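Local coordinates for protein aminoglycoside phosphotransferase (Alicyclobacillus acidocaldarius subsp. acidocaldarius, PDB 4PDY) that probably transfers a phosphate group from a nucleotide to a small-molecule substrate, as in the aminoglycoside phosphotransferase family, and here holds a free histidine, at residues R54-R59 against T108-G113; L33-R38 against E45-S50; H66-V71 against N94-R99. All blocks are in the same frame, centred on the assembly; numbering follows the deposited sequence. Where two conformers were deposited one is given.

Contact 1 (R54-R59 against T108-G113). With HIS (histidine), chain B.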
# COMPACT_ATOMS: atom_id res chain seq x y z
N ARG A 54 -13.53 19.32 -12.35
CA ARG A 54 -13.49 17.86 -12.40
C ARG A 54 -13.86 17.23 -11.04
O ARG A 54 -13.58 17.80 -9.99
CB ARG A 54 -12.08 17.40 -12.80
CG ARG A 54 -11.64 17.78 -14.22
CD ARG A 54 -10.36 17.09 -14.67
NE ARG A 54 -10.43 16.78 -16.10
CZ ARG A 54 -9.76 15.80 -16.73
NH1 ARG A 54 -8.90 15.01 -16.07
NH2 ARG A 54 -9.96 15.62 -18.03
N TYR A 55 -14.48 16.06 -11.12
CA TYR A 55 -14.77 15.21 -9.98
C TYR A 55 -14.35 13.80 -10.35
O TYR A 55 -14.44 13.41 -11.51
CB TYR A 55 -16.25 15.25 -9.64
CG TYR A 55 -16.75 16.63 -9.39
CD1 TYR A 55 -17.17 17.44 -10.45
CD2 TYR A 55 -16.78 17.13 -8.12
CE1 TYR A 55 -17.60 18.71 -10.22
CE2 TYR A 55 -17.22 18.42 -7.87
CZ TYR A 55 -17.63 19.20 -8.94
OH TYR A 55 -18.08 20.46 -8.69
N ALA A 56 -13.89 13.05 -9.33
CA ALA A 56 -13.53 11.64 -9.48
C ALA A 56 -14.67 10.79 -8.92
O ALA A 56 -14.98 10.90 -7.73
CB ALA A 56 -12.26 11.36 -8.70
N ALA A 57 -15.27 9.94 -9.75
CA ALA A 57 -16.34 9.06 -9.32
C ALA A 57 -15.81 7.63 -9.31
O ALA A 57 -15.20 7.17 -10.26
CB ALA A 57 -17.51 9.20 -10.26
N LYS A 58 -16.03 6.94 -8.19
CA LYS A 58 -15.53 5.60 -8.00
C LYS A 58 -16.69 4.61 -7.89
O LYS A 58 -17.60 4.81 -7.07
CB LYS A 58 -14.71 5.55 -6.71
CG LYS A 58 -14.16 4.15 -6.36
CD LYS A 58 -13.12 3.66 -7.36
CE LYS A 58 -12.59 2.26 -7.04
NZ LYS A 58 -11.75 2.28 -5.83
N ARG A 59 -16.64 3.58 -8.72
CA ARG A 59 -17.47 2.41 -8.60
C ARG A 59 -16.74 1.44 -7.67
O ARG A 59 -15.60 1.03 -7.95
CB ARG A 59 -17.68 1.75 -9.94
CG ARG A 59 -18.53 0.50 -9.88
CD ARG A 59 -18.62 -0.20 -11.22
NE ARG A 59 -19.57 0.44 -12.14
CZ ARG A 59 -19.28 1.05 -13.28
NH1 ARG A 59 -18.03 1.22 -13.71
NH2 ARG A 59 -20.28 1.52 -14.01
N THR A 108 -15.50 12.30 -5.26
CA THR A 108 -14.66 13.29 -4.60
C THR A 108 -14.34 14.44 -5.55
O THR A 108 -14.45 14.35 -6.79
CB THR A 108 -13.33 12.73 -4.08
OG1 THR A 108 -12.51 12.31 -5.16
CG2 THR A 108 -13.53 11.54 -3.15
N GLU A 109 -13.97 15.56 -4.94
CA GLU A 109 -13.41 16.67 -5.71
C GLU A 109 -12.16 16.11 -6.38
O GLU A 109 -11.52 15.20 -5.84
CB GLU A 109 -13.03 17.85 -4.80
CG GLU A 109 -14.16 18.45 -3.96
CD GLU A 109 -15.21 19.27 -4.74
OE1 GLU A 109 -14.96 19.71 -5.88
OE2 GLU A 109 -16.32 19.48 -4.18
N TRP A 110 -11.81 16.63 -7.55
CA TRP A 110 -10.61 16.25 -8.21
C TRP A 110 -9.39 16.81 -7.54
O TRP A 110 -9.38 17.97 -7.12
CB TRP A 110 -10.61 16.83 -9.60
CG TRP A 110 -9.52 16.38 -10.42
CD1 TRP A 110 -8.38 17.06 -10.80
CD2 TRP A 110 -9.48 15.13 -11.07
NE1 TRP A 110 -7.62 16.27 -11.62
CE2 TRP A 110 -8.28 15.08 -11.80
CE3 TRP A 110 -10.35 14.05 -11.12
CZ2 TRP A 110 -7.92 13.97 -12.54
CZ3 TRP A 110 -10.00 12.95 -11.83
CH2 TRP A 110 -8.80 12.92 -12.55
N VAL A 111 -8.34 16.00 -7.45
CA VAL A 111 -7.06 16.43 -6.94
C VAL A 111 -6.06 16.51 -8.08
O VAL A 111 -5.76 15.51 -8.71
CB VAL A 111 -6.51 15.46 -5.88
CG1 VAL A 111 -5.17 15.97 -5.39
CG2 VAL A 111 -7.51 15.32 -4.75
N SER A 112 -5.57 17.72 -8.33
CA SER A 112 -4.56 17.94 -9.35
C SER A 112 -3.23 17.41 -8.84
O SER A 112 -2.82 17.71 -7.72
CB SER A 112 -4.42 19.43 -9.68
OG SER A 112 -5.63 19.97 -10.16
N GLY A 113 -2.56 16.63 -9.67
CA GLY A 113 -1.27 16.04 -9.29
C GLY A 113 -0.88 14.86 -10.15
O GLY A 113 -1.61 14.50 -11.08
N HIS B . -5.17 13.82 -10.46
CA HIS B . -5.04 12.36 -10.44
C HIS B . -4.11 11.92 -11.56
O HIS B . -4.52 11.56 -12.61
CB HIS B . -6.40 11.67 -10.61
CG HIS B . -7.34 11.84 -9.45
ND1 HIS B . -8.05 10.79 -8.92
CD2 HIS B . -7.72 12.94 -8.74
CE1 HIS B . -8.81 11.22 -7.93
NE2 HIS B . -8.62 12.52 -7.80
OXT HIS B . -2.88 11.93 -11.40
O HOH W 1 -13.49 19.50 -7.91
O HOH W 2 -18.04 21.08 -5.56
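The indole of Trp110 lies between an arginine and a ligand. Over one face passes the aliphatic part of Arg54, whose CD stands 4.1 Å from the centroid of the five-membered ring of Trp110 in a CH-pi contact. The guanidinium is turned on edge, 86° from the indole plane, and adds at most a weak cation-pi attraction. On the opposite face sits the bound histidine; its CB comes to 3.3 Å from Trp110 CH2, and its amino N donates to Val111 O. With CG anti to the backbone N (chi1 -173°), Trp110 turns its ring edge to Tyr55 C and Ala56 N, and Ala56 CB flanks both CE3 and the ligand imidazole. Strands 54-60 and 103-109 belong to the antiparallel sheet of the kinase-like N-terminal lobe, and Trp110 begins the link to the helical lobe. In their hydrogen-bonded pair, Ala56 N donates to Thr108 O and Thr108 N to Ala56 O, both at 2.9 Å. Trp110 N donates to Arg54 O at 3.2 Å from above the carbonyl plane, a bent bond (142°). Tyr55 and Glu109 run side by side, Glu109 OE1 lying 3.3 Å from Tyr55 CE2 and making a salt bridge with Arg53.

Contact 2 (L33-R38 against E45-S50)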
# COMPACT_ATOMS: atom_id res chain seq x y z
N LEU A 33 -24.14 18.36 -9.58
CA LEU A 33 -22.87 18.81 -10.14
C LEU A 33 -22.93 19.31 -11.59
O LEU A 33 -21.91 19.73 -12.15
CB LEU A 33 -21.85 17.70 -10.03
CG LEU A 33 -21.54 17.28 -8.59
CD1 LEU A 33 -20.62 16.07 -8.63
CD2 LEU A 33 -20.94 18.41 -7.78
N ALA A 34 -24.10 19.21 -12.20
CA ALA A 34 -24.29 19.75 -13.54
C ALA A 34 -23.24 19.22 -14.52
O ALA A 34 -22.60 19.97 -15.26
CB ALA A 34 -24.32 21.28 -13.54
N ILE A 35 -23.09 17.91 -14.53
CA ILE A 35 -22.06 17.25 -15.31
C ILE A 35 -22.41 17.26 -16.80
O ILE A 35 -23.53 16.94 -17.16
CB ILE A 35 -21.80 15.82 -14.79
CG1 ILE A 35 -21.34 15.86 -13.32
CG2 ILE A 35 -20.81 15.07 -15.67
CD1 ILE A 35 -20.14 16.75 -13.03
N GLN A 36 -21.42 17.63 -17.62
CA GLN A 36 -21.53 17.71 -19.08
C GLN A 36 -20.78 16.57 -19.79
O GLN A 36 -21.20 16.14 -20.86
CB GLN A 36 -20.93 19.06 -19.58
CG GLN A 36 -21.43 20.31 -18.88
CD GLN A 36 -22.90 20.54 -19.12
OE1 GLN A 36 -23.34 20.64 -20.27
NE2 GLN A 36 -23.68 20.62 -18.05
N GLN A 37 -19.65 16.13 -19.23
CA GLN A 37 -18.77 15.15 -19.88
C GLN A 37 -18.30 14.12 -18.83
O GLN A 37 -18.01 14.47 -17.69
CB GLN A 37 -17.54 15.87 -20.50
CG GLN A 37 -16.80 15.11 -21.63
CD GLN A 37 -15.52 14.37 -21.23
OE1 GLN A 37 -15.51 13.63 -20.25
NE2 GLN A 37 -14.45 14.53 -22.03
N ARG A 38 -18.20 12.86 -19.25
CA ARG A 38 -17.70 11.77 -18.39
C ARG A 38 -16.83 10.82 -19.18
O ARG A 38 -17.17 10.48 -20.32
CB ARG A 38 -18.86 10.98 -17.80
CG ARG A 38 -19.82 11.86 -17.04
CD ARG A 38 -20.82 11.04 -16.27
NE ARG A 38 -21.89 10.45 -17.08
CZ ARG A 38 -22.19 9.15 -17.14
NH1 ARG A 38 -21.46 8.23 -16.51
NH2 ARG A 38 -23.24 8.75 -17.85
N GLU A 45 -13.86 7.28 -12.76
CA GLU A 45 -14.47 8.01 -13.85
C GLU A 45 -14.37 9.49 -13.56
O GLU A 45 -14.65 9.94 -12.46
CB GLU A 45 -15.94 7.59 -13.97
CG GLU A 45 -16.59 8.03 -15.26
CD GLU A 45 -17.99 7.47 -15.43
OE1 GLU A 45 -18.12 6.28 -15.80
OE2 GLU A 45 -18.96 8.22 -15.19
N VAL A 46 -13.95 10.25 -14.56
CA VAL A 46 -13.83 11.69 -14.43
C VAL A 46 -15.13 12.34 -14.90
O VAL A 46 -15.59 12.04 -16.00
CB VAL A 46 -12.66 12.23 -15.27
CG1 VAL A 46 -12.50 13.76 -15.14
CG2 VAL A 46 -11.39 11.52 -14.88
N TRP A 47 -15.71 13.18 -14.07
CA TRP A 47 -16.90 13.95 -14.39
C TRP A 47 -16.52 15.43 -14.48
O TRP A 47 -15.86 15.94 -13.59
CB TRP A 47 -17.93 13.82 -13.27
CG TRP A 47 -18.52 12.48 -13.09
CD1 TRP A 47 -18.29 11.34 -13.82
CD2 TRP A 47 -19.47 12.11 -12.08
NE1 TRP A 47 -19.05 10.29 -13.33
CE2 TRP A 47 -19.79 10.76 -12.27
CE3 TRP A 47 -20.12 12.81 -11.06
CZ2 TRP A 47 -20.69 10.08 -11.45
CZ3 TRP A 47 -21.01 12.15 -10.25
CH2 TRP A 47 -21.30 10.80 -10.47
N THR A 48 -16.97 16.12 -15.53
CA THR A 48 -16.58 17.49 -15.76
C THR A 48 -17.83 18.35 -15.97
O THR A 48 -18.74 17.94 -16.71
CB THR A 48 -15.65 17.55 -16.98
OG1 THR A 48 -14.55 16.65 -16.79
CG2 THR A 48 -15.11 18.91 -17.17
N ASP A 49 -17.88 19.51 -15.32
CA ASP A 49 -19.00 20.46 -15.49
C ASP A 49 -18.69 21.45 -16.62
O ASP A 49 -17.67 21.32 -17.29
CB ASP A 49 -19.38 21.14 -14.15
CG ASP A 49 -18.37 22.17 -13.66
OD1 ASP A 49 -17.47 22.57 -14.42
OD2 ASP A 49 -18.53 22.61 -12.49
N SER A 50 -19.58 22.41 -16.82
CA SER A 50 -19.42 23.34 -17.94
C SER A 50 -18.24 24.30 -17.82
O SER A 50 -17.83 24.93 -18.81
CB SER A 50 -20.69 24.16 -18.14
OG SER A 50 -20.88 25.07 -17.08
O HOH W 3 -20.10 21.23 -10.75
O HOH W 4 -22.13 22.60 -15.47
O HOH W 5 -14.88 14.21 -17.86
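Backbone hydrogen bonds set the register of this antiparallel pair and reveal a classic beta bulge: Gln36 N and Gln37 N both donate to Thr48 O, the former at 2.8 Å, and Thr48 N returns a bond to Gln37 O. Arg38 NH1 makes a salt bridge with Glu45 OE2 at 2.8 Å, arriving from above the carboxylate plane. Glu45 OE2 takes a second bond, of 2.8 Å, through its anti lone pair, from Trp47 NE1, which helps fix the rotation of the indole. Apolar contacts follow. With CG anti to the carbonyl carbon (chi1 -56°) and chi2 extended, Arg38 lays CD over the five-membered ring of Trp47, 3.8 Å from the centroid; the bend at chi3 then turns the guanidinium toward Glu45. Leu33 CD1 meets the indole edge, and Ile35 CD1 rests 3.7 Å from Trp47 CB. An alanine in place of Arg38 would lose both the salt bridge and the methylene cover, and would probably leave the indole and Glu45 less firmly held. The hairpin 35-41/44-49 continues into strand 54-60, while helix 25-28 packs through Val28 on Ile35, Arg38 and Trp47, and Arg38 NH1 also bonds to Ile23 O.

Contact 3 (H66-V71 against N94-R99)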
# COMPACT_ATOMS: atom_id res chain seq x y z
N HIS A 66 -19.53 0.48 5.41
CA HIS A 66 -18.09 0.69 5.33
C HIS A 66 -17.80 2.08 4.75
O HIS A 66 -16.99 2.83 5.25
CB HIS A 66 -17.47 -0.45 4.52
CG HIS A 66 -15.99 -0.38 4.37
ND1 HIS A 66 -15.28 -1.31 3.65
CD2 HIS A 66 -15.07 0.54 4.79
CE1 HIS A 66 -14.00 -0.98 3.63
NE2 HIS A 66 -13.85 0.14 4.31
N CYS A 67 -18.54 2.43 3.71
CA CYS A 67 -18.37 3.78 3.14
C CYS A 67 -18.63 4.86 4.20
O CYS A 67 -17.89 5.84 4.29
CB CYS A 67 -19.26 3.97 1.91
SG CYS A 67 -18.91 5.45 0.95
N ARG A 68 -19.67 4.67 5.00
CA ARG A 68 -19.98 5.62 6.06
C ARG A 68 -18.87 5.78 7.10
O ARG A 68 -18.50 6.91 7.43
CB ARG A 68 -21.31 5.31 6.72
CG ARG A 68 -22.47 5.55 5.76
CD ARG A 68 -23.79 5.37 6.45
NE ARG A 68 -24.89 5.57 5.52
CZ ARG A 68 -25.43 6.75 5.21
NH1 ARG A 68 -24.99 7.89 5.74
NH2 ARG A 68 -26.42 6.78 4.33
N ILE A 69 -18.34 4.66 7.63
CA ILE A 69 -17.25 4.80 8.60
C ILE A 69 -15.99 5.40 7.96
O ILE A 69 -15.24 6.14 8.61
CB ILE A 69 -16.96 3.50 9.37
CG1 ILE A 69 -16.08 3.82 10.58
CG2 ILE A 69 -16.30 2.46 8.48
CD1 ILE A 69 -15.77 2.65 11.48
N MSE A 70 -15.76 5.08 6.69
CA MSE A 70 -14.62 5.63 5.98
C MSE A 70 -14.71 7.15 5.93
O MSE A 70 -13.74 7.87 6.23
CB MSE A 70 -14.56 4.99 4.58
CG MSE A 70 -13.32 5.37 3.80
SE MSE A 70 -13.38 4.55 2.02
CE MSE A 70 -14.92 5.52 1.33
N VAL A 71 -15.88 7.67 5.54
CA VAL A 71 -16.11 9.12 5.55
C VAL A 71 -15.95 9.71 6.95
O VAL A 71 -15.27 10.70 7.14
CB VAL A 71 -17.51 9.48 5.01
CG1 VAL A 71 -17.87 10.93 5.31
CG2 VAL A 71 -17.60 9.22 3.51
N ASN A 94 -27.93 14.53 0.59
CA ASN A 94 -26.90 14.55 1.64
C ASN A 94 -26.23 13.20 1.91
O ASN A 94 -25.52 13.07 2.90
CB ASN A 94 -27.43 15.13 2.95
CG ASN A 94 -26.31 15.68 3.80
OD1 ASN A 94 -25.36 16.26 3.29
ND2 ASN A 94 -26.42 15.49 5.11
N ALA A 95 -26.42 12.22 1.04
CA ALA A 95 -25.82 10.90 1.25
C ALA A 95 -24.39 10.90 0.74
O ALA A 95 -24.08 11.58 -0.23
CB ALA A 95 -26.61 9.83 0.53
N PRO A 96 -23.49 10.16 1.40
CA PRO A 96 -22.09 10.13 0.95
C PRO A 96 -21.78 9.15 -0.20
O PRO A 96 -20.66 9.09 -0.67
CB PRO A 96 -21.33 9.73 2.23
CG PRO A 96 -22.33 8.90 2.95
CD PRO A 96 -23.67 9.48 2.70
N TYR A 97 -22.79 8.39 -0.63
CA TYR A 97 -22.63 7.43 -1.72
C TYR A 97 -23.98 7.28 -2.40
O TYR A 97 -24.99 7.73 -1.87
CB TYR A 97 -22.17 6.05 -1.16
CG TYR A 97 -23.17 5.46 -0.19
CD1 TYR A 97 -24.31 4.82 -0.62
CD2 TYR A 97 -23.03 5.67 1.16
CE1 TYR A 97 -25.25 4.35 0.26
CE2 TYR A 97 -23.96 5.19 2.07
CZ TYR A 97 -25.08 4.55 1.61
OH TYR A 97 -26.02 4.08 2.49
N VAL A 98 -23.95 6.59 -3.54
CA VAL A 98 -25.15 6.09 -4.20
C VAL A 98 -24.98 4.57 -4.30
O VAL A 98 -23.96 4.10 -4.77
CB VAL A 98 -25.34 6.68 -5.62
CG1 VAL A 98 -26.55 6.09 -6.32
CG2 VAL A 98 -25.49 8.18 -5.55
N ARG A 99 -26.02 3.85 -3.92
CA ARG A 99 -26.02 2.40 -4.05
C ARG A 99 -26.93 2.07 -5.24
O ARG A 99 -28.10 2.45 -5.23
CB ARG A 99 -26.56 1.76 -2.77
CG ARG A 99 -26.60 0.26 -2.76
CD ARG A 99 -25.20 -0.30 -2.57
NE ARG A 99 -25.28 -1.73 -2.57
CZ ARG A 99 -24.25 -2.55 -2.67
NH1 ARG A 99 -23.02 -2.07 -2.75
NH2 ARG A 99 -24.47 -3.85 -2.66
O HOH W 6 -25.49 2.31 5.14
O HOH W 7 -25.85 10.94 5.33
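Segment 66-71 of helix 64-79 passes the loop that leads into strand 98-100, its backbone nearest at Arg68 and Pro96, whose CA atoms are 7.1 Å apart. Arg68 carries most of the side-chain contact. Its chain is extended from CG to NE and crosses the Tyr97 side chain at about a right angle, with NE at the edge of the phenol ring and the guanidinium and ring planes 79° apart. Arg68 NH2 donates to Tyr97 OH at 3.3 Å, a bent bond of 142° with the hydroxyl tilted out of the guanidinium plane. Pro96 CG and Tyr97 CE2 lie over one face of that guanidinium, and Pro96 CD is 3.7 Å from Arg68 NH1. Helix 64-79 probably corresponds to the helix that packs against the sheet in the N-terminal lobe of kinase-like folds, and here it meets the loop preceding a sheet strand. Deeper in, Val71 CG2 touches Pro96 CB at 4.0 Å, and Phe88 of strand 88-89 also packs on Val71. Tyr97 CB lies 3.9 Å from Cys67 SG, which meets the ring obliquely. Water 7 connects Arg68 NH1 with Asn94 O.

Overall arrangement
From the N terminus, contact 2 comes first: segments 33-38 and 45-50 close a short hairpin before contact 1 opens. The next strand, 54-60, begins contact 1 and pairs along its other edge with strand 44-49, so contacts 1 and 2 touch within one sheet, through backbone bonds and through packing such as Ala57 on Trp47. The chain then forms helix 64-79, and contact 3 ties it to the loop before strand 98-100. Contact 3 therefore lies wholly within the long loop that contact 1 closes when strand 103-109 returns beside 54-60; none of the three cross. Together they join hairpin, sheet and helix of the N-terminal lobe.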